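Local coordinates for sporozoite surface protein 2 (Plasmodium vivax, PDB 4HQO) that serves as a sporozoite surface receptor for gliding motility, its von Willebrand factor A and thrombospondin repeat domains probably mediating adhesion, at residues Y10-C15 / V210-N215. The protein carries 4 engineered substitutions. Residues are numbered along the deposited sequence; the frame is centred on the assembly and turned at random.
Sequences YSEEVC and VERVAN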
loop_
_atom_site.group_PDB
_atom_site.type_symbol
_atom_site.label_atom_id
_atom_site.label_comp_id
_atom_site.label_asym_id
_atom_site.label_seq_id
_atom_site.Cartn_x
_atom_site.Cartn_y
_atom_site.Cartn_z
ATOM N N TYR A 10 13.200 -19.813 -10.454
ATOM C CA TYR A 10 14.020 -19.470 -9.298
ATOM C C TYR A 10 13.183 -19.277 -8.035
ATOM O O TYR A 10 11.980 -19.017 -8.100
ATOM C CB TYR A 10 14.860 -18.216 -9.579
ATOM C CG TYR A 10 14.051 -16.994 -9.951
ATOM C CD1 TYR A 10 13.590 -16.811 -11.250
ATOM C CD2 TYR A 10 13.754 -16.017 -9.006
ATOM C CE1 TYR A 10 12.847 -15.692 -11.597
ATOM C CE2 TYR A 10 13.012 -14.892 -9.344
ATOM C CZ TYR A 10 12.561 -14.738 -10.642
ATOM O OH TYR A 10 11.827 -13.628 -10.989
ATOM N N SER A 11 13.835 -19.408 -6.886
ATOM C CA SER A 11 13.174 -19.231 -5.600
ATOM C C SER A 11 13.311 -17.797 -5.083
ATOM O O SER A 11 14.337 -17.144 -5.291
ATOM C CB SER A 11 13.758 -20.210 -4.580
ATOM O OG SER A 11 13.214 -19.988 -3.293
ATOM N N GLU A 12 12.271 -17.308 -4.415
ATOM C CA GLU A 12 12.342 -16.019 -3.741
ATOM C C GLU A 12 11.332 -15.928 -2.606
ATOM O O GLU A 12 10.271 -16.553 -2.637
ATOM C CB GLU A 12 12.169 -14.851 -4.723
ATOM C CG GLU A 12 10.734 -14.431 -4.986
ATOM C CD GLU A 12 10.645 -13.224 -5.901
ATOM O OE1 GLU A 12 11.693 -12.809 -6.440
ATOM O OE2 GLU A 12 9.530 -12.690 -6.081
ATOM N N GLU A 13 11.679 -15.144 -1.596
ATOM C CA GLU A 13 10.825 -14.962 -0.438
ATOM C C GLU A 13 9.905 -13.769 -0.670
ATOM O O GLU A 13 10.351 -12.701 -1.082
ATOM C CB GLU A 13 11.686 -14.762 0.808
ATOM C CG GLU A 13 10.918 -14.656 2.110
ATOM C CD GLU A 13 11.842 -14.548 3.308
ATOM O OE1 GLU A 13 12.827 -15.320 3.372
ATOM O OE2 GLU A 13 11.591 -13.684 4.178
ATOM N N VAL A 14 8.615 -13.963 -0.421
ATOM C CA VAL A 14 7.626 -12.929 -0.671
ATOM C C VAL A 14 6.879 -12.586 0.608
ATOM O O VAL A 14 6.221 -13.440 1.203
ATOM C CB VAL A 14 6.614 -13.370 -1.753
ATOM C CG1 VAL A 14 5.489 -12.351 -1.887
ATOM C CG2 VAL A 14 7.319 -13.563 -3.081
ATOM N N CYS A 15 6.996 -11.333 1.036
ATOM C CA CYS A 15 6.286 -10.859 2.211
ATOM C C CYS A 15 5.351 -9.728 1.816
ATOM O O CYS A 15 5.415 -9.203 0.700
ATOM C CB CYS A 15 7.261 -10.364 3.288
ATOM S SG CYS A 15 8.502 -11.562 3.852
ATOM N N VAL A 210 8.136 -18.826 -2.328
ATOM C CA VAL A 210 7.497 -19.185 -3.588
ATOM C C VAL A 210 8.521 -19.434 -4.693
ATOM O O VAL A 210 9.692 -19.081 -4.562
ATOM C CB VAL A 210 6.533 -18.091 -4.068
ATOM C CG1 VAL A 210 5.608 -17.657 -2.940
ATOM C CG2 VAL A 210 7.314 -16.904 -4.598
ATOM N N GLU A 211 8.067 -20.046 -5.782
ATOM C CA GLU A 211 8.902 -20.251 -6.958
ATOM C C GLU A 211 8.463 -19.305 -8.072
ATOM O O GLU A 211 7.272 -19.179 -8.355
ATOM C CB GLU A 211 8.830 -21.702 -7.435
ATOM C CG GLU A 211 9.656 -21.968 -8.679
ATOM C CD GLU A 211 9.725 -23.438 -9.041
ATOM O OE1 GLU A 211 10.514 -24.175 -8.408
ATOM O OE2 GLU A 211 8.994 -23.855 -9.964
ATOM N N ARG A 212 9.427 -18.634 -8.693
ATOM C CA ARG A 212 9.121 -17.654 -9.728
ATOM C C ARG A 212 9.625 -18.062 -11.111
ATOM O O ARG A 212 10.603 -18.800 -11.246
ATOM C CB ARG A 212 9.656 -16.280 -9.336
ATOM C CG ARG A 212 8.829 -15.605 -8.260
ATOM C CD ARG A 212 7.444 -15.272 -8.792
ATOM N NE ARG A 212 6.505 -14.910 -7.733
ATOM C CZ ARG A 212 5.540 -15.708 -7.285
ATOM N NH1 ARG A 212 5.381 -16.924 -7.802
ATOM N NH2 ARG A 212 4.729 -15.290 -6.318
ATOM N N VAL A 213 8.936 -17.568 -12.134
ATOM C CA VAL A 213 9.207 -17.934 -13.516
ATOM C C VAL A 213 9.391 -16.678 -14.364
ATOM O O VAL A 213 8.691 -15.683 -14.174
ATOM C CB VAL A 213 8.064 -18.824 -14.085
ATOM C CG1 VAL A 213 7.792 -18.524 -15.554
ATOM C CG2 VAL A 213 8.375 -20.307 -13.875
ATOM N N ALA A 214 10.356 -16.721 -15.279
ATOM C CA ALA A 214 10.584 -15.616 -16.203
ATOM C C ALA A 214 10.884 -16.133 -17.607
ATOM O O ALA A 214 11.565 -17.145 -17.774
ATOM C CB ALA A 214 11.714 -14.730 -15.707
ATOM N N ASN A 215 10.365 -15.435 -18.613
ATOM C CA ASN A 215 10.596 -15.801 -20.006
ATOM C C ASN A 215 11.945 -15.270 -20.484
ATOM O O ASN A 215 12.194 -14.065 -20.446
ATOM C CB ASN A 215 9.468 -15.260 -20.891
ATOM C CG ASN A 215 9.316 -16.032 -22.192
ATOM O OD1 ASN A 215 10.221 -16.753 -22.616
ATOM N ND2 ASN A 215 8.164 -15.879 -22.834
HETATM O O HOH W 1 6.327 -12.788 -6.160
#
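Strands 7-15 and 207-215 pair antiparallel as the extensible beta-ribbon of TRAP, a two-stranded arm between the VWA and TSR domains. The Cys15-Cys207 disulfide ties the strands together at the VWA end.

Four backbone hydrogen bonds join the segments, two in each hydrogen-bonded pair. Between Tyr10 and Arg212, Arg212 N donates to Tyr10 O at 2.6 Å, almost straight at 177°. Tyr10 N returns a bond to Arg212 O. Glu12 and Val210 exchange the other two. Ser11 and Glu211 form the non-hydrogen-bonded pair between them, with their side chains on the face opposite to Tyr10 and Arg212.

Side-chain contacts gather on the face that carries Tyr10, Glu12, Val210 and Arg212, with Val14 beside them. A chi1 of 58° wedges Tyr10 CG between its own N and C and carries the ring over Arg212. Arg212 CB makes a CH-pi contact over one ring face, 3.8 Å from the centroid. Val14 CG2 meets Val210 CG2 at 3.7 Å. A bend at chi2 (-66°) brings one guanidinium face of Arg212 against the same Val210 methyl, which covers its centre.

Glu12 OE2 and Arg212 NE are 4.1 Å apart, too far for a salt bridge. One water bridges them, accepting from Arg212 NE at 2.6 Å and donating to Glu12 OE2 at 3.2 Å.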